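PDB 4EPS: hypothetical protein, which probably forms part of the tip of a fimbrium, a filamentous cell-surface appendage that mediates adhesion and biofilm formation. Local coordinates for residues L166-Y171 with P186-S191; R170-D175 with Y261-H266; M190-A195 with H233-Q238; Y274-S279 with K290-G295. One frame throughout, in Å; residues are numbered along the deposited sequence. Where two conformers were deposited one is given.

Interaction 1 (L166-Y171 with P186-S191); sequences LPSTRY and PYVAMS
Thr169 and Ala189 face each other on antiparallel strands as a hydrogen-bonded pair. Thr169 N donates to Ala189 O at 2.9 Å, and Ala189 N donates to Thr169 O at 2.8 Å. Tyr171 N adds a third bond, to Tyr187 O. The tighter packing lies on the face that carries Tyr171, Tyr187 and Ala189. The Tyr171 ring presents its edge to Ala189, with CE1 3.9 Å from the methyl CB of Ala189. Tyr171 CB touches CD1 of the Tyr187 ring at 3.8 Å. The Tyr187 hydroxyl is bonded further on, to Gly278 O and Tyr274 OH. The face with Arg170 and Val188 is looser and partly open to solvent. Arg170 places CG anti to its backbone N (chi1 169°) and runs extended as far as NE. It crosses Pro186 obliquely, and Pro186 CG lies 4.0 Å above the centre of the Arg170 guanidinium. A water at the guanidinium edge accepts from Arg170 NE and Tyr187 N and donates to Tyr171 O. At the other end Ser191 OG donates to Pro167 O at 3.1 Å, in the carbonyl plane. A second water donates to that same oxygen and accepts from Ser191 N. The chemistry thus changes along this fimbrillin-like strand pair: direct backbone N-H...O hydrogen bonds join its middle, while water and a serine hydroxyl link the backbones at its ends.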
loop_
_atom_site.group_PDB
_atom_site.type_symbol
_atom_site.label_atom_id
_atom_site.label_comp_id
_atom_site.label_asym_id
_atom_site.label_seq_id
_atom_site.Cartn_x
_atom_site.Cartn_y
_atom_site.Cartn_z
ATOM N N LEU A 166 -16.208 20.875 -3.860
ATOM C CA LEU A 166 -16.371 19.804 -4.839
ATOM C C LEU A 166 -15.532 18.562 -4.409
ATOM O O LEU A 166 -14.637 18.696 -3.575
ATOM C CB LEU A 166 -15.977 20.278 -6.246
ATOM C CG LEU A 166 -16.835 21.427 -6.841
ATOM C CD1 LEU A 166 -16.273 21.826 -8.208
ATOM C CD2 LEU A 166 -18.315 21.041 -6.922
ATOM N N PRO A 167 -15.816 17.356 -4.931
ATOM C CA PRO A 167 -14.988 16.204 -4.545
ATOM C C PRO A 167 -13.534 16.371 -5.012
ATOM O O PRO A 167 -13.255 16.968 -6.054
ATOM C CB PRO A 167 -15.647 15.014 -5.258
ATOM C CG PRO A 167 -16.484 15.588 -6.316
ATOM C CD PRO A 167 -16.873 16.969 -5.905
ATOM N N SER A 168 -12.602 15.924 -4.177
ATOM C CA SER A 168 -11.173 15.949 -4.501
ATOM C C SER A 168 -10.534 14.724 -3.867
ATOM O O SER A 168 -11.091 14.163 -2.923
ATOM C CB SER A 168 -10.500 17.243 -4.052
ATOM O OG SER A 168 -10.567 17.450 -2.649
ATOM N N THR A 169 -9.403 14.274 -4.414
ATOM C CA THR A 169 -8.762 13.067 -3.895
ATOM C C THR A 169 -7.268 13.259 -3.729
ATOM O O THR A 169 -6.559 13.476 -4.704
ATOM C CB THR A 169 -9.021 11.871 -4.827
ATOM O OG1 THR A 169 -10.415 11.716 -5.002
ATOM C CG2 THR A 169 -8.412 10.531 -4.267
ATOM N N ARG A 170 -6.794 13.170 -2.498
ATOM C CA ARG A 170 -5.359 13.182 -2.284
ATOM C C ARG A 170 -4.831 11.772 -2.601
ATOM O O ARG A 170 -5.406 10.781 -2.146
ATOM C CB ARG A 170 -5.008 13.594 -0.850
ATOM C CG ARG A 170 -3.533 13.352 -0.541
ATOM C CD ARG A 170 -3.210 13.555 0.897
ATOM N NE ARG A 170 -1.759 13.513 1.095
ATOM C CZ ARG A 170 -1.179 13.574 2.286
ATOM N NH1 ARG A 170 -1.917 13.644 3.387
ATOM N NH2 ARG A 170 0.143 13.541 2.389
ATOM N N TYR A 171 -3.763 11.690 -3.396
ATOM C CA TYR A 171 -3.087 10.423 -3.659
ATOM C C TYR A 171 -1.812 10.378 -2.854
ATOM O O TYR A 171 -0.984 11.279 -2.960
ATOM C CB TYR A 171 -2.745 10.247 -5.157
ATOM C CG TYR A 171 -3.922 9.843 -6.005
ATOM C CD1 TYR A 171 -4.878 10.778 -6.395
ATOM C CD2 TYR A 171 -4.096 8.520 -6.406
ATOM C CE1 TYR A 171 -5.988 10.406 -7.145
ATOM C CE2 TYR A 171 -5.201 8.139 -7.168
ATOM C CZ TYR A 171 -6.137 9.093 -7.546
ATOM O OH TYR A 171 -7.245 8.763 -8.278
ATOM N N PRO A 186 0.820 17.796 -0.299
ATOM C CA PRO A 186 -0.076 16.736 -0.784
ATOM C C PRO A 186 -0.381 16.841 -2.278
ATOM O O PRO A 186 -0.495 17.937 -2.846
ATOM C CB PRO A 186 -1.351 16.938 0.052
ATOM C CG PRO A 186 -0.849 17.532 1.336
ATOM C CD PRO A 186 0.222 18.496 0.864
ATOM N N TYR A 187 -0.440 15.679 -2.920
ATOM C CA TYR A 187 -0.813 15.564 -4.332
ATOM C C TYR A 187 -2.309 15.399 -4.347
ATOM O O TYR A 187 -2.790 14.414 -3.807
ATOM C CB TYR A 187 -0.109 14.342 -4.970
ATOM C CG TYR A 187 -0.486 14.164 -6.423
ATOM C CD1 TYR A 187 -1.649 13.481 -6.785
ATOM C CD2 TYR A 187 0.309 14.695 -7.439
ATOM C CE1 TYR A 187 -2.001 13.314 -8.123
ATOM C CE2 TYR A 187 -0.041 14.549 -8.782
ATOM C CZ TYR A 187 -1.196 13.859 -9.117
ATOM O OH TYR A 187 -1.533 13.724 -10.433
ATOM N N VAL A 188 -3.056 16.331 -4.972
ATOM C CA VAL A 188 -4.519 16.264 -4.926
ATOM C C VAL A 188 -5.133 16.385 -6.304
ATOM O O VAL A 188 -4.909 17.370 -7.000
ATOM C CB VAL A 188 -5.122 17.358 -3.966
ATOM C CG1 VAL A 188 -6.642 17.207 -3.849
ATOM C CG2 VAL A 188 -4.471 17.310 -2.577
ATOM N N ALA A 189 -5.939 15.401 -6.667
ATOM C CA ALA A 189 -6.723 15.401 -7.910
ATOM C C ALA A 189 -7.983 16.243 -7.640
ATOM O O ALA A 189 -8.704 15.949 -6.698
ATOM C CB ALA A 189 -7.108 13.972 -8.283
HETATM N N MSE A 190 -8.206 17.295 -8.410
HETATM C CA MSE A 190 -9.347 18.207 -8.194
HETATM C C MSE A 190 -10.229 18.262 -9.415
HETATM O O MSE A 190 -9.758 18.047 -10.533
HETATM C CB MSE A 190 -8.813 19.600 -7.855
HETATM C CG MSE A 190 -8.167 19.646 -6.481
HETATM SE SE MSE A 190 -7.254 21.276 -6.178
HETATM C CE MSE A 190 -5.507 20.932 -7.229
ATOM N N SER A 191 -11.507 18.568 -9.207
ATOM C CA SER A 191 -12.517 18.591 -10.260
ATOM C C SER A 191 -12.128 19.500 -11.419
ATOM O O SER A 191 -11.574 20.583 -11.210
ATOM C CB SER A 191 -13.872 19.038 -9.696
ATOM O OG SER A 191 -14.362 18.062 -8.788
HETATM O O HOH W 1 -12.257 19.382 -6.628
HETATM O O HOH W 2 -0.142 13.323 -1.339
#

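Interaction 2 (R170-D175 with Y261-H266); sequences RYIFTD and YKEVTH
The Tyr171 ring takes Val264 CG2 over one face, a CH-pi contact with the methyl 3.8 Å from the ring centroid. His266 CB lies at the edge of the same ring. The Phe173 ring has Tyr171 CB above one face, toward the rim, and His266 O in plane at its edge. The Arg170 guanidinium is covered by Ile172 CG1 on the face opposite Pro186. At its edge, in plane, is Glu263 OE2, 3.4 Å from Arg170 NH1. The pair forms a salt bridge with a weak, long hydrogen bond, its guanidinium and carboxylate planes 85° apart. Tyr261 OH donates to Glu263 OE2 at 2.7 Å and also touches Arg170 CD at 3.3 Å. An alanine at Arg170 would probably leave the Glu263 carboxylate without this positive charge and open a gap beside the Tyr261 hydroxyl. Five backbone bonds join the parallel strands, from Arg170 N to Lys262 O at one end to Thr174 N to His266 O at the other. Strand 148-174 here runs between strands 187-190 and 261-267. Phe173 also meets the rings of Tyr187 and His333, and His266 ND1 is hydrogen-bonded to Glu177 of the second subunit.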
loop_
_atom_site.group_PDB
_atom_site.type_symbol
_atom_site.label_atom_id
_atom_site.label_comp_id
_atom_site.label_asym_id
_atom_site.label_seq_id
_atom_site.Cartn_x
_atom_site.Cartn_y
_atom_site.Cartn_z
ATOM N N ARG A 170 -6.794 13.170 -2.498
ATOM C CA ARG A 170 -5.359 13.182 -2.284
ATOM C C ARG A 170 -4.831 11.772 -2.601
ATOM O O ARG A 170 -5.406 10.781 -2.146
ATOM C CB ARG A 170 -5.008 13.594 -0.850
ATOM C CG ARG A 170 -3.533 13.352 -0.541
ATOM C CD ARG A 170 -3.210 13.555 0.897
ATOM N NE ARG A 170 -1.759 13.513 1.095
ATOM C CZ ARG A 170 -1.179 13.574 2.286
ATOM N NH1 ARG A 170 -1.917 13.644 3.387
ATOM N NH2 ARG A 170 0.143 13.541 2.389
ATOM N N TYR A 171 -3.763 11.690 -3.396
ATOM C CA TYR A 171 -3.087 10.423 -3.659
ATOM C C TYR A 171 -1.812 10.378 -2.854
ATOM O O TYR A 171 -0.984 11.279 -2.960
ATOM C CB TYR A 171 -2.745 10.247 -5.157
ATOM C CG TYR A 171 -3.922 9.843 -6.005
ATOM C CD1 TYR A 171 -4.878 10.778 -6.395
ATOM C CD2 TYR A 171 -4.096 8.520 -6.406
ATOM C CE1 TYR A 171 -5.988 10.406 -7.145
ATOM C CE2 TYR A 171 -5.201 8.139 -7.168
ATOM C CZ TYR A 171 -6.137 9.093 -7.546
ATOM O OH TYR A 171 -7.245 8.763 -8.278
ATOM N N ILE A 172 -1.665 9.363 -2.025
ATOM C CA ILE A 172 -0.391 9.100 -1.346
ATOM C C ILE A 172 0.268 8.034 -2.240
ATOM O O ILE A 172 -0.118 6.867 -2.193
ATOM C CB ILE A 172 -0.578 8.661 0.123
ATOM C CG1 ILE A 172 -1.247 9.804 0.962
ATOM C CG2 ILE A 172 0.759 8.200 0.748
ATOM C CD1 ILE A 172 -2.030 9.308 2.203
ATOM N N PHE A 173 1.192 8.453 -3.094
ATOM C CA PHE A 173 1.866 7.516 -3.999
ATOM C C PHE A 173 2.927 6.749 -3.249
ATOM O O PHE A 173 3.701 7.341 -2.479
ATOM C CB PHE A 173 2.478 8.253 -5.186
ATOM C CG PHE A 173 1.436 8.828 -6.115
ATOM C CD1 PHE A 173 0.453 8.018 -6.670
ATOM C CD2 PHE A 173 1.452 10.180 -6.448
ATOM C CE1 PHE A 173 -0.493 8.549 -7.545
ATOM C CE2 PHE A 173 0.527 10.703 -7.357
ATOM C CZ PHE A 173 -0.430 9.886 -7.900
ATOM N N THR A 174 2.930 5.414 -3.434
ATOM C CA THR A 174 3.858 4.531 -2.740
ATOM C C THR A 174 4.610 3.628 -3.706
ATOM O O THR A 174 4.272 3.552 -4.880
ATOM C CB THR A 174 3.099 3.627 -1.734
ATOM O OG1 THR A 174 2.332 2.661 -2.468
ATOM C CG2 THR A 174 2.236 4.413 -0.726
ATOM N N ASP A 175 5.616 2.929 -3.181
ATOM C CA ASP A 175 6.321 1.882 -3.900
ATOM C C ASP A 175 5.498 0.609 -3.635
ATOM O O ASP A 175 4.444 0.686 -2.975
ATOM C CB ASP A 175 7.800 1.767 -3.421
ATOM C CG ASP A 175 8.033 1.295 -1.987
ATOM O OD1 ASP A 175 7.035 0.952 -1.282
ATOM O OD2 ASP A 175 9.207 1.313 -1.538
ATOM N N TYR A 261 -13.464 16.276 0.134
ATOM C CA TYR A 261 -12.077 15.787 0.140
ATOM C C TYR A 261 -11.943 14.365 0.695
ATOM O O TYR A 261 -12.498 14.033 1.752
ATOM C CB TYR A 261 -11.214 16.744 0.962
ATOM C CG TYR A 261 -9.777 16.313 1.164
ATOM C CD1 TYR A 261 -8.813 16.556 0.189
ATOM C CD2 TYR A 261 -9.370 15.704 2.353
ATOM C CE1 TYR A 261 -7.475 16.215 0.395
ATOM C CE2 TYR A 261 -8.036 15.364 2.570
ATOM C CZ TYR A 261 -7.088 15.662 1.608
ATOM O OH TYR A 261 -5.776 15.363 1.844
ATOM N N LYS A 262 -11.150 13.526 0.004
ATOM C CA LYS A 262 -10.883 12.182 0.526
ATOM C C LYS A 262 -9.425 11.827 0.206
ATOM O O LYS A 262 -8.806 12.503 -0.625
ATOM C CB LYS A 262 -11.867 11.127 -0.017
ATOM C CG LYS A 262 -11.576 10.668 -1.451
ATOM C CD LYS A 262 -12.591 9.616 -1.892
ATOM C CE LYS A 262 -12.123 8.812 -3.086
ATOM N NZ LYS A 262 -12.035 9.639 -4.321
ATOM N N GLU A 263 -8.877 10.792 0.873
ATOM C CA GLU A 263 -7.484 10.384 0.632
ATOM C C GLU A 263 -7.411 8.924 0.239
ATOM O O GLU A 263 -8.156 8.094 0.780
ATOM C CB GLU A 263 -6.622 10.590 1.902
ATOM C CG GLU A 263 -6.601 12.007 2.467
ATOM C CD GLU A 263 -5.521 12.284 3.506
ATOM O OE1 GLU A 263 -4.904 11.312 4.001
ATOM O OE2 GLU A 263 -5.242 13.478 3.768
ATOM N N VAL A 264 -6.521 8.601 -0.711
ATOM C CA VAL A 264 -6.286 7.220 -1.131
ATOM C C VAL A 264 -4.777 6.951 -1.206
ATOM O O VAL A 264 -3.973 7.874 -1.262
ATOM C CB VAL A 264 -6.956 6.843 -2.502
ATOM C CG1 VAL A 264 -8.476 7.059 -2.498
ATOM C CG2 VAL A 264 -6.299 7.575 -3.677
ATOM N N THR A 265 -4.417 5.681 -1.251
ATOM C CA THR A 265 -3.015 5.314 -1.466
ATOM C C THR A 265 -2.928 4.584 -2.792
ATOM O O THR A 265 -3.872 3.914 -3.202
ATOM C CB THR A 265 -2.389 4.494 -0.325
ATOM O OG1 THR A 265 -3.099 3.266 -0.167
ATOM C CG2 THR A 265 -2.275 5.275 0.979
ATOM N N HIS A 266 -1.793 4.724 -3.471
ATOM C CA HIS A 266 -1.663 4.091 -4.771
ATOM C C HIS A 266 -0.220 3.743 -5.073
ATOM O O HIS A 266 0.650 4.612 -5.020
ATOM C CB HIS A 266 -2.233 5.009 -5.892
ATOM C CG HIS A 266 -2.080 4.421 -7.271
ATOM N ND1 HIS A 266 -2.896 3.376 -7.709
ATOM C CD2 HIS A 266 -1.164 4.700 -8.234
ATOM C CE1 HIS A 266 -2.461 3.058 -8.931
ATOM N NE2 HIS A 266 -1.415 3.820 -9.293
#

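Interaction 3 (M190-A195 with H233-Q238); sequences MSVDVA and HYNDKQ
Tyr234 packs against Ser191 and Val194 where a loop meets the end of a strand. Its CB lies 4.0 Å from Val194 CG2 and almost as near Ser191 CB. Further out, ring atom CD2 meets Ser191 OG at 3.5 Å, and CE2 reaches the Pro167 ring. The Ser191 hydroxyl itself is bonded to Pro167 O. Next to Tyr234, Asn235 pairs with Val192 twice. In the conformer given, its side-chain OD1 accepts from Val192 N at 3.1 Å in a nearly straight bond (171°), and Asn235 N donates to Val192 O at 2.8 Å. Ala195 and His233 then form an antiparallel hydrogen-bonded pair. A water donates to both Asp193 O and Asn235 O. Asn235 starts the two-residue turn of the hairpin joining strands 229-234 and 237-242. In that conformer the side-chain OD1 takes the place of a backbone carbonyl, which is consistent with the loop being held to the hairpin before regular strand pairing begins.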
loop_
_atom_site.group_PDB
_atom_site.type_symbol
_atom_site.label_atom_id
_atom_site.label_comp_id
_atom_site.label_asym_id
_atom_site.label_seq_id
_atom_site.Cartn_x
_atom_site.Cartn_y
_atom_site.Cartn_z
HETATM N N MSE A 190 -8.206 17.295 -8.410
HETATM C CA MSE A 190 -9.347 18.207 -8.194
HETATM C C MSE A 190 -10.229 18.262 -9.415
HETATM O O MSE A 190 -9.758 18.047 -10.533
HETATM C CB MSE A 190 -8.813 19.600 -7.855
HETATM C CG MSE A 190 -8.167 19.646 -6.481
HETATM SE SE MSE A 190 -7.254 21.276 -6.178
HETATM C CE MSE A 190 -5.507 20.932 -7.229
ATOM N N SER A 191 -11.507 18.568 -9.207
ATOM C CA SER A 191 -12.517 18.591 -10.260
ATOM C C SER A 191 -12.128 19.500 -11.419
ATOM O O SER A 191 -11.574 20.583 -11.210
ATOM C CB SER A 191 -13.872 19.038 -9.696
ATOM O OG SER A 191 -14.362 18.062 -8.788
ATOM N N VAL A 192 -12.480 19.060 -12.632
ATOM C CA VAL A 192 -12.222 19.806 -13.858
ATOM C C VAL A 192 -13.536 20.171 -14.540
ATOM O O VAL A 192 -14.621 19.685 -14.155
ATOM C CB VAL A 192 -11.248 19.056 -14.833
ATOM C CG1 VAL A 192 -9.839 19.033 -14.265
ATOM C CG2 VAL A 192 -11.738 17.644 -15.150
ATOM N N ASP A 193 -13.424 21.038 -15.563
ATOM C CA ASP A 193 -14.544 21.543 -16.375
ATOM C C ASP A 193 -15.626 22.077 -15.442
ATOM O O ASP A 193 -16.786 21.661 -15.525
ATOM C CB ASP A 193 -15.086 20.427 -17.288
ATOM C CG ASP A 193 -14.046 19.881 -18.249
ATOM O OD1 ASP A 193 -13.313 20.694 -18.850
ATOM O OD2 ASP A 193 -13.972 18.639 -18.401
ATOM N N VAL A 194 -15.199 22.891 -14.473
ATOM C CA VAL A 194 -16.101 23.422 -13.436
ATOM C C VAL A 194 -16.798 24.684 -13.929
ATOM O O VAL A 194 -16.142 25.648 -14.318
ATOM C CB VAL A 194 -15.367 23.680 -12.081
ATOM C CG1 VAL A 194 -16.314 24.310 -11.043
ATOM C CG2 VAL A 194 -14.773 22.388 -11.537
ATOM N N ALA A 195 -18.124 24.701 -13.820
ATOM C CA ALA A 195 -18.902 25.889 -14.152
ATOM C C ALA A 195 -20.093 25.936 -13.249
ATOM O O ALA A 195 -20.719 24.903 -12.990
ATOM C CB ALA A 195 -19.349 25.871 -15.619
ATOM N N HIS A 233 -21.717 22.317 -12.551
ATOM C CA HIS A 233 -21.217 21.335 -13.501
ATOM C C HIS A 233 -19.739 21.087 -13.175
ATOM O O HIS A 233 -18.987 22.031 -12.976
ATOM C CB HIS A 233 -21.409 21.819 -14.959
ATOM C CG HIS A 233 -22.818 21.672 -15.462
ATOM N ND1 HIS A 233 -23.125 21.842 -16.804
ATOM C CD2 HIS A 233 -23.953 21.343 -14.797
ATOM C CE1 HIS A 233 -24.422 21.590 -16.911
ATOM N NE2 HIS A 233 -24.964 21.295 -15.731
ATOM N N TYR A 234 -19.346 19.822 -13.056
ATOM C CA TYR A 234 -17.947 19.433 -12.775
ATOM C C TYR A 234 -17.784 18.005 -13.223
ATOM O O TYR A 234 -18.721 17.220 -13.080
ATOM C CB TYR A 234 -17.598 19.585 -11.260
ATOM C CG TYR A 234 -18.258 18.534 -10.393
ATOM C CD1 TYR A 234 -19.581 18.671 -9.981
ATOM C CD2 TYR A 234 -17.576 17.378 -10.027
ATOM C CE1 TYR A 234 -20.221 17.664 -9.258
ATOM C CE2 TYR A 234 -18.207 16.365 -9.308
ATOM C CZ TYR A 234 -19.515 16.531 -8.892
ATOM O OH TYR A 234 -20.132 15.531 -8.187
ATOM N N ASN A 235 -16.593 17.695 -13.753
ATOM C CA ASN A 235 -16.238 16.397 -14.329
ATOM C C ASN A 235 -17.285 16.105 -15.399
ATOM O O ASN A 235 -17.427 16.922 -16.310
ATOM C CB ASN A 235 -16.116 15.306 -13.236
ATOM C CG ASN A 235 -14.977 15.569 -12.278
ATOM O OD1 ASN A 235 -14.078 16.367 -12.555
ATOM N ND2 ASN A 235 -15.000 14.916 -11.118
ATOM N N ASP A 236 -18.103 15.061 -15.227
ATOM C CA ASP A 236 -19.159 14.764 -16.189
ATOM C C ASP A 236 -20.487 14.653 -15.466
ATOM O O ASP A 236 -21.330 13.807 -15.798
ATOM C CB ASP A 236 -18.810 13.488 -16.972
ATOM C CG ASP A 236 -17.805 13.753 -18.078
ATOM O OD1 ASP A 236 -18.228 14.213 -19.165
ATOM O OD2 ASP A 236 -16.595 13.521 -17.853
ATOM N N LYS A 237 -20.691 15.524 -14.449
ATOM C CA LYS A 237 -21.944 15.392 -13.713
ATOM C C LYS A 237 -22.432 16.725 -13.192
ATOM O O LYS A 237 -21.857 17.758 -13.523
ATOM C CB LYS A 237 -21.870 14.342 -12.580
ATOM C CG LYS A 237 -20.674 14.439 -11.638
ATOM C CD LYS A 237 -20.448 13.117 -10.898
ATOM C CE LYS A 237 -21.471 12.852 -9.809
ATOM N NZ LYS A 237 -21.111 11.663 -8.990
ATOM N N GLN A 238 -23.522 16.720 -12.437
ATOM C CA GLN A 238 -24.055 17.982 -11.957
ATOM C C GLN A 238 -24.609 17.883 -10.568
ATOM O O GLN A 238 -24.882 16.801 -10.026
ATOM C CB GLN A 238 -25.119 18.514 -12.938
ATOM C CG GLN A 238 -26.515 17.915 -12.798
ATOM C CD GLN A 238 -27.422 18.473 -13.865
ATOM O OE1 GLN A 238 -27.512 17.930 -14.971
ATOM N NE2 GLN A 238 -28.057 19.608 -13.588
HETATM O O HOH W 3 -18.393 19.303 -16.356
#

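Interaction 4 (Y274-S279 with K290-G295); sequences YYADGS and KDNCIG
Tyr274 faces both Ile294 and Gly295 in a classic beta bulge, its O accepting from Ile294 N at 2.9 Å and, weakly, from Gly295 N. Tyr274 N donates to Gly295 O, and beyond the bulge Ala276 N donates to Asn292 O at 2.8 Å. Tyr274 and Ile294 lie side by side and point the same way, with Ile294 CD1 3.8 Å from Tyr274 CD2. Ile294 CG2 turns to Ala276 CB at 4.0 Å. The CB of Tyr275 points away overall, but with CG anti to the carbonyl carbon (chi1 -70°) its ring comes back beside Asn292 O and Cys293. Cys293 SG stands 4.2 Å above the plane of the Tyr275 ring, toward the rim, in a sulfur-aromatic contact. Cys293 CB is nearer, 3.5 Å from Tyr275 CE2. Asp291 O and Ser279 O lie in plane at the ring edge, and Tyr275 OH is bonded to Ala289 O. An alanine at Tyr275 would probably leave the Cys293 sulfur without its aromatic neighbour and Ala289 O without its hydroxyl partner. A type I turn follows from Tyr275 to Gly278. Asp277 OD1 accepts from Ser279 N, closing an Asx turn, and from Ser279 OG at 2.6 Å. In the antiparallel sheet of this region strand 273-275 lies between strands 280-281 and 293-300, and Tyr274 also packs on Pro423 and Phe510.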
loop_
_atom_site.group_PDB
_atom_site.type_symbol
_atom_site.label_atom_id
_atom_site.label_comp_id
_atom_site.label_asym_id
_atom_site.label_seq_id
_atom_site.Cartn_x
_atom_site.Cartn_y
_atom_site.Cartn_z
ATOM N N TYR A 274 -3.201 8.129 -16.702
ATOM C CA TYR A 274 -3.203 9.475 -16.138
ATOM C C TYR A 274 -4.346 10.298 -16.717
ATOM O O TYR A 274 -4.562 10.311 -17.932
ATOM C CB TYR A 274 -1.839 10.169 -16.418
ATOM C CG TYR A 274 -1.620 11.359 -15.505
ATOM C CD1 TYR A 274 -1.176 11.186 -14.197
ATOM C CD2 TYR A 274 -1.874 12.660 -15.947
ATOM C CE1 TYR A 274 -0.961 12.278 -13.359
ATOM C CE2 TYR A 274 -1.666 13.759 -15.114
ATOM C CZ TYR A 274 -1.209 13.561 -13.821
ATOM O OH TYR A 274 -1.028 14.630 -12.985
ATOM N N TYR A 275 -5.094 10.978 -15.843
ATOM C CA TYR A 275 -6.315 11.689 -16.243
ATOM C C TYR A 275 -6.226 13.218 -16.104
ATOM O O TYR A 275 -5.366 13.734 -15.410
ATOM C CB TYR A 275 -7.518 11.128 -15.434
ATOM C CG TYR A 275 -7.849 9.725 -15.896
ATOM C CD1 TYR A 275 -7.146 8.621 -15.406
ATOM C CD2 TYR A 275 -8.809 9.501 -16.890
ATOM C CE1 TYR A 275 -7.346 7.342 -15.931
ATOM C CE2 TYR A 275 -9.049 8.217 -17.387
ATOM C CZ TYR A 275 -8.315 7.141 -16.903
ATOM O OH TYR A 275 -8.522 5.882 -17.412
ATOM N N ALA A 276 -7.138 13.933 -16.785
ATOM C CA ALA A 276 -7.210 15.397 -16.833
ATOM C C ALA A 276 -7.302 16.060 -15.441
ATOM O O ALA A 276 -6.835 17.190 -15.276
ATOM C CB ALA A 276 -8.383 15.829 -17.700
ATOM N N ASP A 277 -7.841 15.358 -14.432
ATOM C CA ASP A 277 -7.950 15.938 -13.088
ATOM C C ASP A 277 -6.703 15.601 -12.238
ATOM O O ASP A 277 -6.603 16.028 -11.081
ATOM C CB ASP A 277 -9.246 15.429 -12.402
ATOM C CG ASP A 277 -9.278 13.928 -12.121
ATOM O OD1 ASP A 277 -8.461 13.180 -12.733
ATOM O OD2 ASP A 277 -10.163 13.488 -11.354
ATOM N N GLY A 278 -5.770 14.841 -12.816
ATOM C CA GLY A 278 -4.564 14.432 -12.109
ATOM C C GLY A 278 -4.710 13.079 -11.450
ATOM O O GLY A 278 -3.775 12.606 -10.811
ATOM N N SER A 279 -5.876 12.436 -11.590
ATOM C CA SER A 279 -6.077 11.114 -10.985
ATOM C C SER A 279 -5.287 10.064 -11.770
ATOM O O SER A 279 -4.929 10.292 -12.931
ATOM C CB SER A 279 -7.563 10.750 -10.894
ATOM O OG SER A 279 -8.159 10.617 -12.167
ATOM N N LYS A 290 -11.628 5.731 -21.151
ATOM C CA LYS A 290 -10.989 6.549 -22.184
ATOM C C LYS A 290 -11.244 8.012 -21.892
ATOM O O LYS A 290 -10.374 8.846 -22.132
ATOM C CB LYS A 290 -11.533 6.163 -23.579
ATOM C CG LYS A 290 -10.867 6.888 -24.753
ATOM C CD LYS A 290 -11.402 6.335 -26.059
ATOM C CE LYS A 290 -10.840 7.024 -27.268
ATOM N NZ LYS A 290 -11.197 6.276 -28.505
ATOM N N ASP A 291 -12.459 8.340 -21.381
ATOM C CA ASP A 291 -12.854 9.710 -21.060
ATOM C C ASP A 291 -11.888 10.383 -20.125
ATOM O O ASP A 291 -11.577 9.847 -19.053
ATOM C CB ASP A 291 -14.276 9.788 -20.441
ATOM C CG ASP A 291 -15.424 9.605 -21.423
ATOM O OD1 ASP A 291 -15.156 9.496 -22.650
ATOM O OD2 ASP A 291 -16.595 9.554 -20.966
ATOM N N ASN A 292 -11.425 11.588 -20.531
ATOM C CA ASN A 292 -10.497 12.433 -19.785
ATOM C C ASN A 292 -9.120 11.775 -19.548
ATOM O O ASN A 292 -8.330 12.338 -18.792
ATOM C CB ASN A 292 -11.102 12.888 -18.450
ATOM C CG ASN A 292 -12.305 13.791 -18.641
ATOM O OD1 ASN A 292 -13.399 13.508 -18.163
ATOM N ND2 ASN A 292 -12.152 14.840 -19.427
ATOM N N CYS A 293 -8.810 10.644 -20.211
ATOM C CA CYS A 293 -7.455 10.061 -20.089
ATOM C C CYS A 293 -6.538 10.923 -20.962
ATOM O O CYS A 293 -6.882 11.182 -22.130
ATOM C CB CYS A 293 -7.402 8.590 -20.502
ATOM S SG CYS A 293 -5.767 7.828 -20.247
ATOM N N ILE A 294 -5.442 11.439 -20.398
ATOM C CA ILE A 294 -4.572 12.351 -21.181
ATOM C C ILE A 294 -3.194 11.746 -21.443
ATOM O O ILE A 294 -2.436 12.274 -22.274
ATOM C CB ILE A 294 -4.449 13.745 -20.512
ATOM C CG1 ILE A 294 -3.754 13.656 -19.134
ATOM C CG2 ILE A 294 -5.854 14.442 -20.426
ATOM C CD1 ILE A 294 -3.331 15.028 -18.522
ATOM N N GLY A 295 -2.858 10.672 -20.737
ATOM C CA GLY A 295 -1.534 10.078 -20.940
ATOM C C GLY A 295 -1.288 8.845 -20.099
ATOM O O GLY A 295 -2.199 8.349 -19.420
#

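Overall arrangement
Interactions 1 and 2 share Arg170 and Tyr171 on strand 148-174, and their centres are 9 Å apart. Thr169 OG1 and Lys262 NZ, 2.7 Å apart, probably join them by a hydrogen bond. Interaction 3 continues the chain from interaction 1 through Met190 and Ser191, with centres 13 Å apart. Leu166 CD1 packs on Val194 CG2 there at 3.7 Å. Interaction 4 belongs to a separate sheet but touches the other three. Tyr187 OH of interaction 1 lies 2.8 Å from Tyr274 OH, and Val192 of interaction 3 packs on Ala276 and Asp277. Interactions 2 and 3 do not touch, their nearest atoms being about 7 Å apart. Glycerol molecules, probably from crystallisation, hydrogen-bond to Thr169, Asp277 and Asp291 and, weakly, to Asn235.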